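Local coordinates for N-acetylmuramoyl-L-alanine amidase domain-containing protein SAOUHSC_02979 (Staphylococcus aureus, PDB 5T1Q) that probably acts as a secreted peptidoglycan hydrolase with amidase activity, the present chain holding its glucosaminidase-family region and its CHAP domain, at residues 74-85 with 149-157. Residues are numbered along the deposited sequence; the frame is centred on the assembly and turned at random.
Sequences IGQDNDIYASVM and LKDYSDLIK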
loop_
_atom_site.group_PDB
_atom_site.type_symbol
_atom_site.label_atom_id
_atom_site.label_comp_id
_atom_site.label_asym_id
_atom_site.label_seq_id
_atom_site.Cartn_x
_atom_site.Cartn_y
_atom_site.Cartn_z
ATOM N N ILE A 74 -2.796 5.861 25.013
ATOM C CA ILE A 74 -2.057 6.994 24.435
ATOM C C ILE A 74 -3.028 8.068 23.919
ATOM O O ILE A 74 -2.798 9.263 24.132
ATOM C CB ILE A 74 -1.073 6.542 23.335
ATOM C CG1 ILE A 74 0.128 5.847 23.989
ATOM C CG2 ILE A 74 -0.575 7.734 22.519
ATOM C CD1 ILE A 74 1.100 5.214 23.014
ATOM N N GLY A 75 -4.121 7.640 23.295
ATOM C CA GLY A 75 -5.131 8.567 22.795
ATOM C C GLY A 75 -5.754 9.447 23.871
ATOM O O GLY A 75 -5.740 10.677 23.756
ATOM N N GLN A 76 -6.276 8.821 24.928
ATOM C CA GLN A 76 -6.928 9.557 26.027
ATOM C C GLN A 76 -5.994 10.519 26.751
ATOM O O GLN A 76 -6.369 11.655 27.040
ATOM C CB GLN A 76 -7.530 8.584 27.060
ATOM C CG GLN A 76 -8.638 7.694 26.515
ATOM C CD GLN A 76 -9.867 8.470 26.084
ATOM O OE1 GLN A 76 -10.329 8.344 24.954
ATOM N NE2 GLN A 76 -10.380 9.299 26.970
ATOM N N ASP A 77 -4.781 10.050 27.032
ATOM C CA ASP A 77 -3.789 10.837 27.771
ATOM C C ASP A 77 -3.239 12.039 26.999
ATOM O O ASP A 77 -3.151 13.136 27.543
ATOM C CB ASP A 77 -2.619 9.944 28.234
ATOM C CG ASP A 77 -3.033 8.901 29.292
ATOM O OD1 ASP A 77 -4.175 8.947 29.813
ATOM O OD2 ASP A 77 -2.194 8.033 29.622
ATOM N N ASN A 78 -2.891 11.834 25.732
ATOM C CA ASN A 78 -2.277 12.884 24.923
ATOM C C ASN A 78 -3.199 13.628 23.952
ATOM O O ASN A 78 -2.703 14.336 23.095
ATOM C CB ASN A 78 -1.085 12.290 24.179
ATOM C CG ASN A 78 0.004 11.818 25.120
ATOM O OD1 ASN A 78 0.571 12.605 25.868
ATOM N ND2 ASN A 78 0.316 10.533 25.070
ATOM N N ASP A 79 -4.520 13.490 24.087
ATOM C CA ASP A 79 -5.471 14.214 23.216
ATOM C C ASP A 79 -5.354 13.830 21.718
ATOM O O ASP A 79 -5.403 14.691 20.836
ATOM C CB ASP A 79 -5.265 15.735 23.397
ATOM C CG ASP A 79 -6.400 16.567 22.832
ATOM O OD1 ASP A 79 -7.546 16.079 22.804
ATOM O OD2 ASP A 79 -6.147 17.734 22.453
ATOM N N ILE A 80 -5.207 12.535 21.445
ATOM C CA ILE A 80 -5.058 12.015 20.075
ATOM C C ILE A 80 -6.157 10.997 19.749
ATOM O O ILE A 80 -6.580 10.230 20.622
ATOM C CB ILE A 80 -3.665 11.340 19.904
ATOM C CG1 ILE A 80 -2.552 12.389 20.031
ATOM C CG2 ILE A 80 -3.550 10.612 18.562
ATOM C CD1 ILE A 80 -1.147 11.816 20.038
ATOM N N TYR A 81 -6.640 11.018 18.503
ATOM C CA TYR A 81 -7.598 10.005 18.044
ATOM C C TYR A 81 -6.848 8.694 17.879
ATOM O O TYR A 81 -5.966 8.585 17.022
ATOM C CB TYR A 81 -8.221 10.356 16.691
ATOM C CG TYR A 81 -9.337 11.365 16.736
ATOM C CD1 TYR A 81 -10.656 10.962 16.994
ATOM C CD2 TYR A 81 -9.103 12.700 16.463
ATOM C CE1 TYR A 81 -11.696 11.883 17.021
ATOM C CE2 TYR A 81 -10.136 13.628 16.488
ATOM C CZ TYR A 81 -11.424 13.219 16.768
ATOM O OH TYR A 81 -12.435 14.151 16.791
ATOM N N ALA A 82 -7.186 7.709 18.704
ATOM C CA ALA A 82 -6.579 6.385 18.611
ATOM C C ALA A 82 -6.855 5.781 17.224
ATOM O O ALA A 82 -6.033 5.050 16.667
ATOM C CB ALA A 82 -7.133 5.481 19.704
ATOM N N SER A 83 -8.027 6.097 16.681
ATOM C CA SER A 83 -8.426 5.623 15.360
ATOM C C SER A 83 -7.483 6.105 14.270
ATOM O O SER A 83 -7.111 5.336 13.382
ATOM C CB SER A 83 -9.852 6.080 15.065
ATOM O OG SER A 83 -9.974 7.458 15.337
ATOM N N VAL A 84 -7.108 7.380 14.325
ATOM C CA VAL A 84 -6.186 7.935 13.349
ATOM C C VAL A 84 -4.827 7.263 13.542
ATOM O O VAL A 84 -4.204 6.837 12.578
ATOM C CB VAL A 84 -6.096 9.479 13.452
ATOM C CG1 VAL A 84 -5.018 10.041 12.529
ATOM C CG2 VAL A 84 -7.442 10.112 13.122
HETATM N N MSE A 85 -4.408 7.119 14.792
HETATM C CA MSE A 85 -3.115 6.506 15.111
HETATM C C MSE A 85 -3.031 5.058 14.648
HETATM O O MSE A 85 -2.018 4.639 14.077
HETATM C CB MSE A 85 -2.895 6.634 16.620
HETATM C CG MSE A 85 -1.593 6.003 17.111
HETATM SE SE MSE A 85 -1.378 6.447 19.025
HETATM C CE MSE A 85 0.388 5.635 19.323
ATOM N N LEU A 149 5.255 3.741 19.181
ATOM C CA LEU A 149 3.949 4.303 19.545
ATOM C C LEU A 149 4.113 5.621 20.313
ATOM O O LEU A 149 3.379 6.588 20.074
ATOM C CB LEU A 149 3.175 3.308 20.414
ATOM C CG LEU A 149 2.769 1.965 19.786
ATOM C CD1 LEU A 149 2.431 0.929 20.856
ATOM C CD2 LEU A 149 1.614 2.142 18.818
ATOM N N LYS A 150 5.063 5.628 21.252
ATOM C CA LYS A 150 5.383 6.813 22.062
ATOM C C LYS A 150 5.931 7.933 21.160
ATOM O O LYS A 150 5.531 9.096 21.286
ATOM C CB LYS A 150 6.420 6.427 23.142
ATOM C CG LYS A 150 6.957 7.525 24.067
ATOM C CD LYS A 150 5.882 8.147 24.945
ATOM C CE LYS A 150 6.457 8.667 26.262
ATOM N NZ LYS A 150 7.563 9.656 26.118
ATOM N N ASP A 151 6.806 7.570 20.222
ATOM C CA ASP A 151 7.437 8.558 19.355
ATOM C C ASP A 151 6.430 9.198 18.383
ATOM O O ASP A 151 6.562 10.377 18.020
ATOM C CB ASP A 151 8.626 7.947 18.617
ATOM C CG ASP A 151 9.595 8.995 18.091
ATOM O OD1 ASP A 151 9.755 10.043 18.750
ATOM O OD2 ASP A 151 10.216 8.757 17.032
ATOM N N TYR A 152 5.423 8.433 17.971
ATOM C CA TYR A 152 4.363 8.975 17.114
ATOM C C TYR A 152 3.595 10.047 17.870
ATOM O O TYR A 152 3.353 11.128 17.345
ATOM C CB TYR A 152 3.383 7.879 16.672
ATOM C CG TYR A 152 2.118 8.428 16.025
ATOM C CD1 TYR A 152 2.088 8.750 14.672
ATOM C CD2 TYR A 152 0.962 8.640 16.778
ATOM C CE1 TYR A 152 0.945 9.259 14.084
ATOM C CE2 TYR A 152 -0.185 9.153 16.203
ATOM C CZ TYR A 152 -0.189 9.459 14.856
ATOM O OH TYR A 152 -1.327 9.953 14.276
ATOM N N SER A 153 3.201 9.726 19.103
ATOM C CA SER A 153 2.451 10.660 19.941
ATOM C C SER A 153 3.270 11.920 20.216
ATOM O O SER A 153 2.721 13.016 20.230
ATOM C CB SER A 153 2.032 10.008 21.257
ATOM O OG SER A 153 3.165 9.646 22.021
ATOM N N ASP A 154 4.577 11.758 20.404
ATOM C CA ASP A 154 5.467 12.898 20.626
ATOM C C ASP A 154 5.561 13.789 19.395
ATOM O O ASP A 154 5.649 15.008 19.523
ATOM C CB ASP A 154 6.869 12.437 21.054
ATOM C CG ASP A 154 6.907 11.908 22.491
ATOM O OD1 ASP A 154 5.863 11.930 23.179
ATOM O OD2 ASP A 154 7.995 11.482 22.943
ATOM N N LEU A 155 5.535 13.184 18.207
ATOM C CA LEU A 155 5.596 13.951 16.963
ATOM C C LEU A 155 4.343 14.802 16.786
ATOM O O LEU A 155 4.436 15.990 16.476
ATOM C CB LEU A 155 5.760 13.027 15.752
ATOM C CG LEU A 155 5.891 13.708 14.384
ATOM C CD1 LEU A 155 7.089 14.639 14.345
ATOM C CD2 LEU A 155 5.990 12.662 13.292
ATOM N N ILE A 156 3.176 14.193 16.991
ATOM C CA ILE A 156 1.903 14.902 16.842
ATOM C C ILE A 156 1.757 16.052 17.851
ATOM O O ILE A 156 1.230 17.115 17.515
ATOM C CB ILE A 156 0.695 13.947 17.015
ATOM C CG1 ILE A 156 0.704 12.822 15.955
ATOM C CG2 ILE A 156 -0.624 14.711 16.968
ATOM C CD1 ILE A 156 0.633 13.297 14.517
ATOM N N LYS A 157 2.222 15.831 19.077
ATOM C CA LYS A 157 2.095 16.835 20.144
ATOM C C LYS A 157 3.141 17.928 20.107
ATOM O O LYS A 157 2.806 19.075 20.332
ATOM C CB LYS A 157 2.087 16.159 21.526
ATOM C CG LYS A 157 0.939 15.173 21.718
ATOM C CD LYS A 157 -0.444 15.800 21.568
ATOM C CE LYS A 157 -0.760 16.729 22.728
ATOM N NZ LYS A 157 -2.061 17.435 22.576
#
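M85, a selenomethionine, and Y152 run past each other in opposite directions, M85 CG lying 3.6 Å from Y152 CE2. M85 SE lies 5.0 Å from the centroid of the Y152 ring and oblique to it, 63° off the normal, a Met-aromatic contact. With CG anti to the backbone N (chi1 179°) and the rest of the chain extended, the long, unbranched residue reaches helix 145-158, where M85 CE meets L149 CD2 at 3.7 Å. I80 brings CG2 to the ring's edge, while I156 CG1 lies over one face, offset toward the rim. Tyrosine suits the place because its flat ring packs among apolar groups while its hydroxyl hydrogen-bonds Q88 OE1.

S153 is small enough to let two branched isoleucines close in with apolar methyls: I74 CG2 comes within 3.7 Å of S153 CB, and I80 CD1 within 3.8 Å of S153 CA. Its hydroxyl turns back to K150 O, a carbonyl that also accepts from D154 N. The long K157, bent at chi2 and chi3, brings its CD and CE methylenes against N78 O, while its charge stays near W171, a cation-pi partner, and D79, whose OD2 is hydrogen-bonded to S173 OG.

D79, with positive phi, turns the chain out of helix 58-78 towards helix 82-93. Helix 145-158 packs against both, its segment inclined 32° to 74-78; helix 178-185 touches V84, and F109 stacks on Y152.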